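Local coordinates for carbohydrate-binding protein (Flavonifractor plautii, PDB 6N1B) that probably removes the acetyl group from the N-acetylgalactosamine of the A blood group antigen, as part of a gut bacterial pathway that converts A to O type blood, at residues Pro75-Met78 with Ile82-Asn85; Asn105-Gln110 with Met132-Asn137; Val285-Cys290 with Gly350-Trp355; Leu301-Ser306 with Glu398-Leu403. All blocks are in the same frame, centred on the assembly; numbering follows the deposited sequence.

Contact 1: residues Pro75-Met78 with Ile82-Asn85; sequences PNVM and IYEN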
# COMPACT_ATOMS: atom_id res chain seq x y z
N PRO A 75 8.41 -2.89 7.29
CA PRO A 75 9.74 -2.41 7.38
C PRO A 75 10.50 -2.66 6.13
O PRO A 75 10.21 -3.58 5.35
CB PRO A 75 10.38 -3.29 8.54
CG PRO A 75 9.15 -3.68 9.35
CD PRO A 75 8.12 -3.93 8.30
N ASN A 76 11.56 -1.88 5.85
CA ASN A 76 12.50 -2.22 4.78
C ASN A 76 13.79 -1.46 4.96
O ASN A 76 13.78 -0.35 5.48
CB ASN A 76 11.93 -1.96 3.38
CG ASN A 76 12.54 -2.87 2.32
OD1 ASN A 76 13.03 -3.96 2.64
ND2 ASN A 76 12.51 -2.37 1.03
N VAL A 77 14.89 -2.07 4.49
CA VAL A 77 16.21 -1.42 4.41
C VAL A 77 16.83 -1.77 3.07
O VAL A 77 16.44 -2.78 2.46
CB VAL A 77 17.13 -1.91 5.60
CG1 VAL A 77 16.51 -1.56 6.94
CG2 VAL A 77 17.47 -3.35 5.50
N MET A 78 17.81 -1.02 2.66
CA MET A 78 18.61 -1.39 1.50
C MET A 78 19.43 -2.63 1.77
O MET A 78 19.82 -2.96 2.88
CB MET A 78 19.55 -0.27 1.11
CG MET A 78 18.84 1.04 0.66
SD MET A 78 17.68 0.87 -0.69
CE MET A 78 18.79 0.60 -2.04
N ILE A 82 14.83 -9.21 3.97
CA ILE A 82 14.35 -10.16 4.91
C ILE A 82 13.49 -9.65 6.01
O ILE A 82 12.77 -10.37 6.67
CB ILE A 82 15.50 -11.08 5.47
CG1 ILE A 82 15.02 -12.56 5.67
CG2 ILE A 82 16.14 -10.37 6.65
CD1 ILE A 82 16.05 -13.57 6.07
N TYR A 83 13.57 -8.30 6.24
CA TYR A 83 12.79 -7.61 7.29
C TYR A 83 11.48 -7.09 6.80
O TYR A 83 10.70 -6.54 7.63
CB TYR A 83 13.59 -6.43 7.87
CG TYR A 83 14.98 -6.81 8.37
CD1 TYR A 83 15.27 -7.87 9.11
CD2 TYR A 83 16.05 -6.02 8.03
CE1 TYR A 83 16.55 -8.21 9.57
CE2 TYR A 83 17.33 -6.31 8.44
CZ TYR A 83 17.58 -7.43 9.17
OH TYR A 83 18.85 -7.76 9.57
N GLU A 84 11.16 -7.30 5.52
CA GLU A 84 10.04 -6.65 4.84
C GLU A 84 8.70 -7.35 5.12
O GLU A 84 7.99 -7.73 4.17
CB GLU A 84 10.41 -6.50 3.37
CG GLU A 84 9.57 -5.50 2.58
CD GLU A 84 10.04 -5.27 1.24
OE1 GLU A 84 11.05 -5.90 0.78
OE2 GLU A 84 9.44 -4.42 0.53
N ASN A 85 8.35 -7.44 6.41
CA ASN A 85 7.29 -8.36 6.81
C ASN A 85 6.11 -7.62 7.32
O ASN A 85 6.24 -6.73 8.21
CB ASN A 85 7.84 -9.33 7.83
CG ASN A 85 9.10 -10.00 7.24
OD1 ASN A 85 10.21 -9.95 7.92
ND2 ASN A 85 9.00 -10.56 6.11
O HOH W 1 14.19 -5.69 4.67
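Asn76 and Glu84 both turn CG away from their own backbone nitrogen (chi1 -153° and -163°), and the extended chain of Glu84 then brings its carboxylate over the amide of Asn76. The two flat groups stack with their planes 26° apart. They are not bonded to each other: OD1 of Asn76 and OE1 of Glu84 are both acceptors and stand 3.3 Å apart. Instead OD1 of Asn76 takes a hydrogen bond from a water at 2.9 Å. The same water accepts one from the backbone N of Tyr83 at 3.1 Å, so it ties the amide to the opposite backbone. Nearer the backbone, CA of Glu84 points its hydrogen almost straight at O of Pro75 (3.1 Å), a buried carbonyl that has no conventional partner. Glu84 is the centre of an inverse gamma turn, closed by Asn85 N to Tyr83 O at 2.8 Å; the Pro75 ring lies against the Tyr83 and Asn85 carbonyls. Farther along, CG2 of Val77 touches the edge of the Tyr83 ring near its plane, 3.9 Å from CD2. That ring also stacks on Tyr42, and its hydroxyl hydrogen-bonds Asp44. The side chain of Glu84 packs on His117 and Cys119, both of which line the glycan pocket, and lies about 4 Å from the bound alpha-galactose and about 5 Å from a calcium ion. The stack and the CH···O contact bear on Glu84 directly, while the water ties Asn76 to the residue before it, consistent with a carboxylate held at the sugar-binding site.

Contact 2: residues Asn105-Gln110 with Met132-Asn137; sequences NPIEPQ and MMAYWN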
# COMPACT_ATOMS: atom_id res chain seq x y z
N ASN A 105 4.45 -7.75 16.33
CA ASN A 105 4.87 -7.54 14.94
C ASN A 105 6.22 -8.28 14.69
O ASN A 105 7.04 -8.38 15.62
CB ASN A 105 5.00 -6.05 14.67
CG ASN A 105 3.69 -5.45 14.29
OD1 ASN A 105 2.90 -6.04 13.51
ND2 ASN A 105 3.42 -4.19 14.75
N PRO A 106 6.44 -8.73 13.49
CA PRO A 106 5.50 -8.68 12.34
C PRO A 106 4.39 -9.75 12.53
O PRO A 106 4.57 -10.76 13.19
CB PRO A 106 6.42 -8.95 11.16
CG PRO A 106 7.42 -9.91 11.71
CD PRO A 106 7.67 -9.44 13.15
N ILE A 107 3.30 -9.51 11.82
CA ILE A 107 2.18 -10.46 11.83
C ILE A 107 2.45 -11.66 10.98
O ILE A 107 1.78 -12.68 11.09
CB ILE A 107 0.82 -9.79 11.59
CG1 ILE A 107 0.68 -9.16 10.19
CG2 ILE A 107 0.51 -8.78 12.69
CD1 ILE A 107 -0.75 -9.08 9.67
N GLU A 108 3.33 -11.54 10.01
CA GLU A 108 3.81 -12.62 9.15
C GLU A 108 5.31 -12.76 9.41
O GLU A 108 5.99 -11.72 9.39
CB GLU A 108 3.52 -12.32 7.70
CG GLU A 108 4.18 -13.24 6.69
CD GLU A 108 3.72 -14.72 6.76
OE1 GLU A 108 2.68 -14.96 7.39
OE2 GLU A 108 4.44 -15.54 6.12
N PRO A 109 5.80 -13.97 9.71
CA PRO A 109 7.18 -14.03 10.16
C PRO A 109 8.26 -13.67 9.15
O PRO A 109 8.08 -13.80 7.93
CB PRO A 109 7.34 -15.52 10.62
CG PRO A 109 6.19 -16.22 10.07
CD PRO A 109 5.10 -15.24 9.79
N GLN A 110 9.43 -13.33 9.68
CA GLN A 110 10.60 -13.23 8.89
C GLN A 110 10.85 -14.54 8.15
O GLN A 110 10.87 -15.63 8.76
CB GLN A 110 11.77 -12.86 9.83
CG GLN A 110 13.06 -12.67 9.11
CD GLN A 110 14.16 -12.08 9.97
OE1 GLN A 110 13.93 -11.02 10.56
NE2 GLN A 110 15.29 -12.75 10.04
N MET A 132 -10.83 -7.31 9.62
CA MET A 132 -9.82 -6.85 8.67
C MET A 132 -9.21 -8.02 7.92
O MET A 132 -8.95 -9.09 8.46
CB MET A 132 -8.69 -6.09 9.42
CG MET A 132 -9.14 -4.76 10.09
SD MET A 132 -9.56 -3.50 8.92
CE MET A 132 -10.05 -2.25 10.11
N MET A 133 -8.94 -7.71 6.62
CA MET A 133 -8.32 -8.68 5.70
C MET A 133 -6.99 -8.04 5.20
O MET A 133 -7.06 -7.06 4.50
CB MET A 133 -9.25 -8.94 4.53
CG MET A 133 -10.65 -9.44 4.91
SD MET A 133 -11.77 -9.66 3.51
CE MET A 133 -11.15 -11.18 2.80
N ALA A 134 -5.87 -8.60 5.68
CA ALA A 134 -4.59 -8.04 5.36
C ALA A 134 -3.89 -8.97 4.29
O ALA A 134 -3.60 -10.15 4.58
CB ALA A 134 -3.69 -7.97 6.60
N TYR A 135 -3.67 -8.40 3.11
CA TYR A 135 -3.02 -9.10 1.99
C TYR A 135 -1.57 -8.67 1.89
O TYR A 135 -1.22 -7.53 2.24
CB TYR A 135 -3.74 -8.70 0.69
CG TYR A 135 -5.19 -9.16 0.61
CD1 TYR A 135 -6.22 -8.36 1.08
CD2 TYR A 135 -5.54 -10.33 -0.03
CE1 TYR A 135 -7.52 -8.77 0.96
CE2 TYR A 135 -6.85 -10.75 -0.17
CZ TYR A 135 -7.85 -9.91 0.29
OH TYR A 135 -9.17 -10.27 0.18
N TRP A 136 -0.74 -9.52 1.32
CA TRP A 136 0.64 -9.11 0.95
C TRP A 136 1.13 -10.06 -0.15
O TRP A 136 0.46 -11.03 -0.51
CB TRP A 136 1.59 -9.09 2.15
CG TRP A 136 1.94 -10.44 2.67
CD1 TRP A 136 3.07 -11.18 2.36
CD2 TRP A 136 1.20 -11.25 3.58
NE1 TRP A 136 3.05 -12.41 2.97
CE2 TRP A 136 1.93 -12.45 3.76
CE3 TRP A 136 -0.01 -11.11 4.25
CZ2 TRP A 136 1.47 -13.47 4.53
CZ3 TRP A 136 -0.44 -12.16 5.07
CH2 TRP A 136 0.29 -13.31 5.22
N ASN A 137 2.32 -9.75 -0.65
CA ASN A 137 2.98 -10.54 -1.71
C ASN A 137 4.17 -11.24 -1.14
O ASN A 137 4.99 -10.59 -0.47
CB ASN A 137 3.32 -9.61 -2.86
CG ASN A 137 3.86 -10.32 -4.04
OD1 ASN A 137 4.96 -10.92 -3.92
ND2 ASN A 137 3.18 -10.27 -5.20
O HOH W 2 4.62 -14.91 3.47
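Glu108 starts over one face of the Trp136 indole and runs out past its rim, and its chain can be followed outward atom by atom. CB sits over the rim of the six-membered ring, 3.9 Å from CZ2 of Trp136. CG, set opposite the backbone N by chi1 of 170°, comes down to 3.5 Å from the same CZ2 and also nears CE2. A bend at chi2 (64°) carries the end of the chain down past the rim, with CD 3.4 Å from CZ2 of Trp136. The carboxylate ends up tilted by 32° from the indole plane, its OE1 beyond the CZ2 edge, above the indole plane, 3.4 Å from CZ2 of Trp136. This oxygen makes a salt bridge with NH2 of Arg153, whose side chain packs on Trp136 as well. OE2 accepts a hydrogen bond of 2.7 Å from a water. Lying in the indole plane at its edge, that water in turn accepts the N-H of Trp136, NE1 to water being 3.0 Å. Beside this pair, CD1 of Ile107 rests on CB of Ala134 at 4.4 Å, a looser apolar touch. The contact lays the loop between strands 87-91 and 116-126 over strand 131-140, with Asn118 of the adjacent strand 116-126 touching both Glu108 and Trp136. Glu108 therefore does three jobs: it lies against the rim of an indole, pairs with an arginine and reaches the indole N-H through water. The buried charge is met by Arg153, which probably favours the ionised form of Glu108, and the indole N-H is satisfied through water.

Contact 3: residues Val285-Cys290 with Gly350-Trp355; sequences VCISQC and GTMRVW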
# COMPACT_ATOMS: atom_id res chain seq x y z
N VAL A 285 -10.91 5.74 -7.54
CA VAL A 285 -9.78 6.65 -7.56
C VAL A 285 -8.55 5.88 -7.21
O VAL A 285 -8.54 5.08 -6.32
CB VAL A 285 -10.03 7.85 -6.61
CG1 VAL A 285 -8.84 8.80 -6.66
CG2 VAL A 285 -11.33 8.58 -6.96
N CYS A 286 -7.45 6.14 -7.97
CA CYS A 286 -6.19 5.42 -7.73
C CYS A 286 -5.02 6.44 -7.70
O CYS A 286 -4.93 7.34 -8.51
CB CYS A 286 -5.99 4.42 -8.90
SG CYS A 286 -4.35 3.60 -8.84
N ILE A 287 -4.18 6.19 -6.68
CA ILE A 287 -2.89 6.85 -6.64
C ILE A 287 -1.87 5.83 -7.09
O ILE A 287 -1.66 4.79 -6.46
CB ILE A 287 -2.60 7.38 -5.17
CG1 ILE A 287 -3.51 8.49 -4.85
CG2 ILE A 287 -1.17 7.82 -5.11
CD1 ILE A 287 -3.27 9.14 -3.49
N SER A 288 -1.21 6.16 -8.19
CA SER A 288 -0.21 5.30 -8.85
C SER A 288 1.21 5.86 -8.65
O SER A 288 1.46 7.02 -9.05
CB SER A 288 -0.53 5.23 -10.37
OG SER A 288 0.51 4.62 -11.06
N GLN A 289 2.08 5.06 -8.07
CA GLN A 289 3.51 5.36 -8.11
C GLN A 289 3.98 4.86 -9.46
O GLN A 289 3.87 3.66 -9.78
CB GLN A 289 4.21 4.57 -6.98
CG GLN A 289 5.71 4.74 -7.05
CD GLN A 289 6.48 3.71 -6.26
OE1 GLN A 289 5.89 2.85 -5.58
NE2 GLN A 289 7.85 3.71 -6.43
N CYS A 290 4.47 5.79 -10.30
CA CYS A 290 4.69 5.56 -11.72
C CYS A 290 5.90 6.27 -12.21
O CYS A 290 6.52 7.07 -11.47
CB CYS A 290 3.41 5.88 -12.52
SG CYS A 290 2.89 7.61 -12.34
N GLY A 350 -14.50 17.08 -0.66
CA GLY A 350 -13.83 16.39 0.39
C GLY A 350 -12.33 16.74 0.50
O GLY A 350 -11.81 17.61 -0.18
N THR A 351 -11.63 15.94 1.36
CA THR A 351 -10.23 16.15 1.60
C THR A 351 -9.49 14.83 1.24
O THR A 351 -9.85 13.79 1.71
CB THR A 351 -10.02 16.50 3.08
OG1 THR A 351 -10.72 17.68 3.44
CG2 THR A 351 -8.56 16.71 3.38
N MET A 352 -8.42 15.00 0.42
CA MET A 352 -7.56 13.87 0.06
C MET A 352 -6.50 13.75 1.18
O MET A 352 -5.68 14.68 1.34
CB MET A 352 -6.93 14.12 -1.27
CG MET A 352 -7.91 13.83 -2.34
SD MET A 352 -8.33 12.16 -2.74
CE MET A 352 -6.87 11.61 -3.58
N ARG A 353 -6.49 12.60 1.84
CA ARG A 353 -5.55 12.27 2.94
C ARG A 353 -4.62 11.21 2.42
O ARG A 353 -5.11 10.14 2.07
CB ARG A 353 -6.26 11.88 4.19
CG ARG A 353 -7.24 12.95 4.71
CD ARG A 353 -7.88 12.57 6.01
NE ARG A 353 -6.91 12.48 7.08
CZ ARG A 353 -7.24 12.05 8.29
NH1 ARG A 353 -8.43 11.72 8.58
NH2 ARG A 353 -6.28 11.95 9.28
N VAL A 354 -3.30 11.49 2.37
CA VAL A 354 -2.37 10.60 1.68
C VAL A 354 -1.26 10.23 2.60
O VAL A 354 -0.45 11.11 3.02
CB VAL A 354 -1.85 11.17 0.36
CG1 VAL A 354 -0.91 10.21 -0.33
CG2 VAL A 354 -3.05 11.60 -0.53
N TRP A 355 -1.09 8.98 2.93
CA TRP A 355 0.09 8.42 3.69
C TRP A 355 1.02 7.95 2.63
O TRP A 355 0.75 6.97 1.91
CB TRP A 355 -0.37 7.34 4.66
CG TRP A 355 -1.22 7.85 5.79
CD1 TRP A 355 -0.75 8.17 7.02
CD2 TRP A 355 -2.64 8.13 5.81
NE1 TRP A 355 -1.80 8.66 7.76
CE2 TRP A 355 -2.97 8.61 7.07
CE3 TRP A 355 -3.69 7.98 4.87
CZ2 TRP A 355 -4.26 9.00 7.40
CZ3 TRP A 355 -4.95 8.32 5.20
CH2 TRP A 355 -5.23 8.85 6.46
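Next to Val354, which meets Ile287 across the contact, Arg353 turns to the other side of its strand, where NH1 is gripped by a salt bridge to OE2 of Glu342 and a hydrogen bond to the hydroxyl of Tyr69. Its NE bonds to the hydroxyl of Tyr391, and the end of the Trp355 indole lies over one face of the guanidinium group. The side facing 285-290 is apolar. Ile287 and Val354 reach toward each other tip to tip: CD1 of Ile287 comes to 3.9 Å from CG2 of Val354 and 4.1 Å from its CG1, touching the methyl fork nearly evenly. The extended end of Ile287 (chi2 -177°) and the Val354 methyls together bridge the 9.1 Å between the two CA atoms. CE of Met352, on a chain curled at every torsion, approaches the same CD1 more loosely, at 4.4 Å. Phe339 of strand 333-342 also packs on Ile287, and Leu301 touches it from within its own sheet. Strands 283-291 and 351-361 belong to two different four-stranded antiparallel sheets, so the methyl groups meet between sheet faces, consistent with the apolar layer between adjacent blades of a beta-propeller.

Contact 4: residues Leu301-Ser306 with Glu398-Leu403; sequences LHLTTS and EMMRVL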
# COMPACT_ATOMS: atom_id res chain seq x y z
N LEU A 301 4.00 10.25 -7.95
CA LEU A 301 2.62 9.76 -7.94
C LEU A 301 1.85 10.56 -9.01
O LEU A 301 2.00 11.74 -9.19
CB LEU A 301 1.92 10.05 -6.60
CG LEU A 301 2.57 9.43 -5.39
CD1 LEU A 301 1.81 9.74 -4.12
CD2 LEU A 301 2.85 7.94 -5.52
N HIS A 302 0.92 9.80 -9.65
CA HIS A 302 -0.13 10.35 -10.49
C HIS A 302 -1.54 9.88 -9.97
O HIS A 302 -1.57 8.82 -9.37
CB HIS A 302 0.07 10.10 -11.99
CG HIS A 302 1.06 11.01 -12.64
ND1 HIS A 302 0.63 12.10 -13.42
CD2 HIS A 302 2.40 11.03 -12.68
CE1 HIS A 302 1.70 12.76 -13.84
NE2 HIS A 302 2.78 12.14 -13.41
N LEU A 303 -2.54 10.65 -10.33
CA LEU A 303 -3.91 10.30 -10.01
C LEU A 303 -4.62 9.79 -11.27
O LEU A 303 -4.50 10.43 -12.32
CB LEU A 303 -4.64 11.52 -9.44
CG LEU A 303 -5.99 11.28 -8.76
CD1 LEU A 303 -5.72 10.56 -7.47
CD2 LEU A 303 -6.71 12.58 -8.60
N THR A 304 -5.43 8.73 -11.11
CA THR A 304 -6.17 8.20 -12.25
C THR A 304 -7.53 7.77 -11.70
O THR A 304 -7.62 7.31 -10.55
CB THR A 304 -5.38 7.12 -12.96
OG1 THR A 304 -6.14 6.73 -14.13
CG2 THR A 304 -4.99 5.94 -12.13
N THR A 305 -8.59 7.88 -12.48
CA THR A 305 -9.91 7.57 -12.02
C THR A 305 -10.68 6.70 -13.01
O THR A 305 -10.28 6.64 -14.21
CB THR A 305 -10.72 8.84 -11.73
OG1 THR A 305 -11.05 9.54 -12.93
CG2 THR A 305 -10.07 9.79 -10.77
N SER A 306 -11.75 6.08 -12.55
CA SER A 306 -12.56 5.16 -13.37
C SER A 306 -13.93 5.00 -12.82
O SER A 306 -14.12 4.85 -11.61
CB SER A 306 -11.89 3.80 -13.33
OG SER A 306 -12.66 2.80 -14.02
N GLU A 398 -8.97 21.66 -4.65
CA GLU A 398 -7.74 22.36 -4.93
C GLU A 398 -6.70 21.46 -5.60
O GLU A 398 -5.94 21.90 -6.49
CB GLU A 398 -7.15 22.99 -3.62
CG GLU A 398 -8.03 24.09 -3.08
CD GLU A 398 -8.08 25.33 -3.89
OE1 GLU A 398 -7.23 25.60 -4.77
OE2 GLU A 398 -9.01 26.17 -3.59
N MET A 399 -6.67 20.21 -5.18
CA MET A 399 -5.80 19.23 -5.81
C MET A 399 -6.10 19.13 -7.32
O MET A 399 -5.18 19.19 -8.17
CB MET A 399 -5.97 17.90 -5.18
CG MET A 399 -5.17 16.75 -5.85
SD MET A 399 -5.83 15.11 -5.37
CE MET A 399 -7.37 15.13 -6.19
N MET A 400 -7.38 18.95 -7.64
CA MET A 400 -7.82 18.84 -9.08
C MET A 400 -7.44 20.10 -9.87
O MET A 400 -6.99 19.98 -11.00
CB MET A 400 -9.29 18.61 -9.12
CG MET A 400 -9.74 17.24 -8.59
SD MET A 400 -9.16 15.82 -9.53
CE MET A 400 -10.26 15.91 -10.93
N ARG A 401 -7.56 21.25 -9.24
CA ARG A 401 -7.25 22.52 -9.93
C ARG A 401 -5.75 22.51 -10.33
O ARG A 401 -5.36 22.91 -11.48
CB ARG A 401 -7.56 23.74 -9.08
CG ARG A 401 -9.02 23.93 -8.92
CD ARG A 401 -9.38 25.08 -8.00
NE ARG A 401 -10.79 25.24 -8.05
CZ ARG A 401 -11.47 26.08 -7.33
NH1 ARG A 401 -10.88 26.91 -6.46
NH2 ARG A 401 -12.73 26.16 -7.49
N VAL A 402 -4.90 22.03 -9.42
CA VAL A 402 -3.48 21.98 -9.74
C VAL A 402 -3.23 20.92 -10.81
O VAL A 402 -2.50 21.17 -11.81
CB VAL A 402 -2.61 21.70 -8.53
CG1 VAL A 402 -1.17 21.46 -8.86
CG2 VAL A 402 -2.75 22.85 -7.52
N LEU A 403 -3.78 19.70 -10.67
CA LEU A 403 -3.53 18.67 -11.63
C LEU A 403 -3.93 19.02 -13.05
O LEU A 403 -3.26 18.64 -14.04
CB LEU A 403 -4.21 17.40 -11.19
CG LEU A 403 -3.75 16.72 -9.91
CD1 LEU A 403 -4.61 15.50 -9.60
CD2 LEU A 403 -2.29 16.32 -10.02
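This is an apolar strand-to-helix contact: the short helix 396-404, close to the end of the modelled chain, packs on strand 300-306. The axes of the short segments 301-306 and 398-403 pass 11.0 Å apart at an angle of 105°, so the helix runs nearly square to the strand. Almost everything turns on one methyl group, CD2 of Leu303. It touches CE of Met399 at 3.6 Å and CD1 of Leu403 at 3.7 Å, with SD of Met400 farther off at 4.2 Å. CD1 of Leu403 also reaches CB of Leu303, crossing that side chain at about a right angle. Met399 and Leu403 are one helical turn apart on the same face, linked by the backbone bond Leu403 N to Met399 O. The bend at chi3 of Met399 (69°) turns its terminal methyl onto Leu303. Away from the strand, NH1 of Arg401 pairs with OE2 of Glu398 in a long salt bridge of 3.5 Å. The helix follows directly on strand 385-395, which belongs to a different sheet from Leu303, so its methionine- and leucine-rich face joins two blade-like sheets of what is probably a five-bladed beta-propeller.

From the N terminus, contact 1 closes the loop between strands 67-75 and 87-91, and contact 2 follows in series, bringing the next loop onto strand 131-140. The two touch: Asn85 packs on Pro106 and on the backbone of Glu108, so the two loops pack against each other, contact 1 being the one near the sugar. On the opposite side of the chain's centre, contacts 3 and 4 cross, their segments alternating along the chain. They share a sheet, in which strands 283-291 and 300-306 are neighbours; through it, contact 3 reaches strand 351-361 and contact 4 the helix after strand 385-395, tying two sheets together twice.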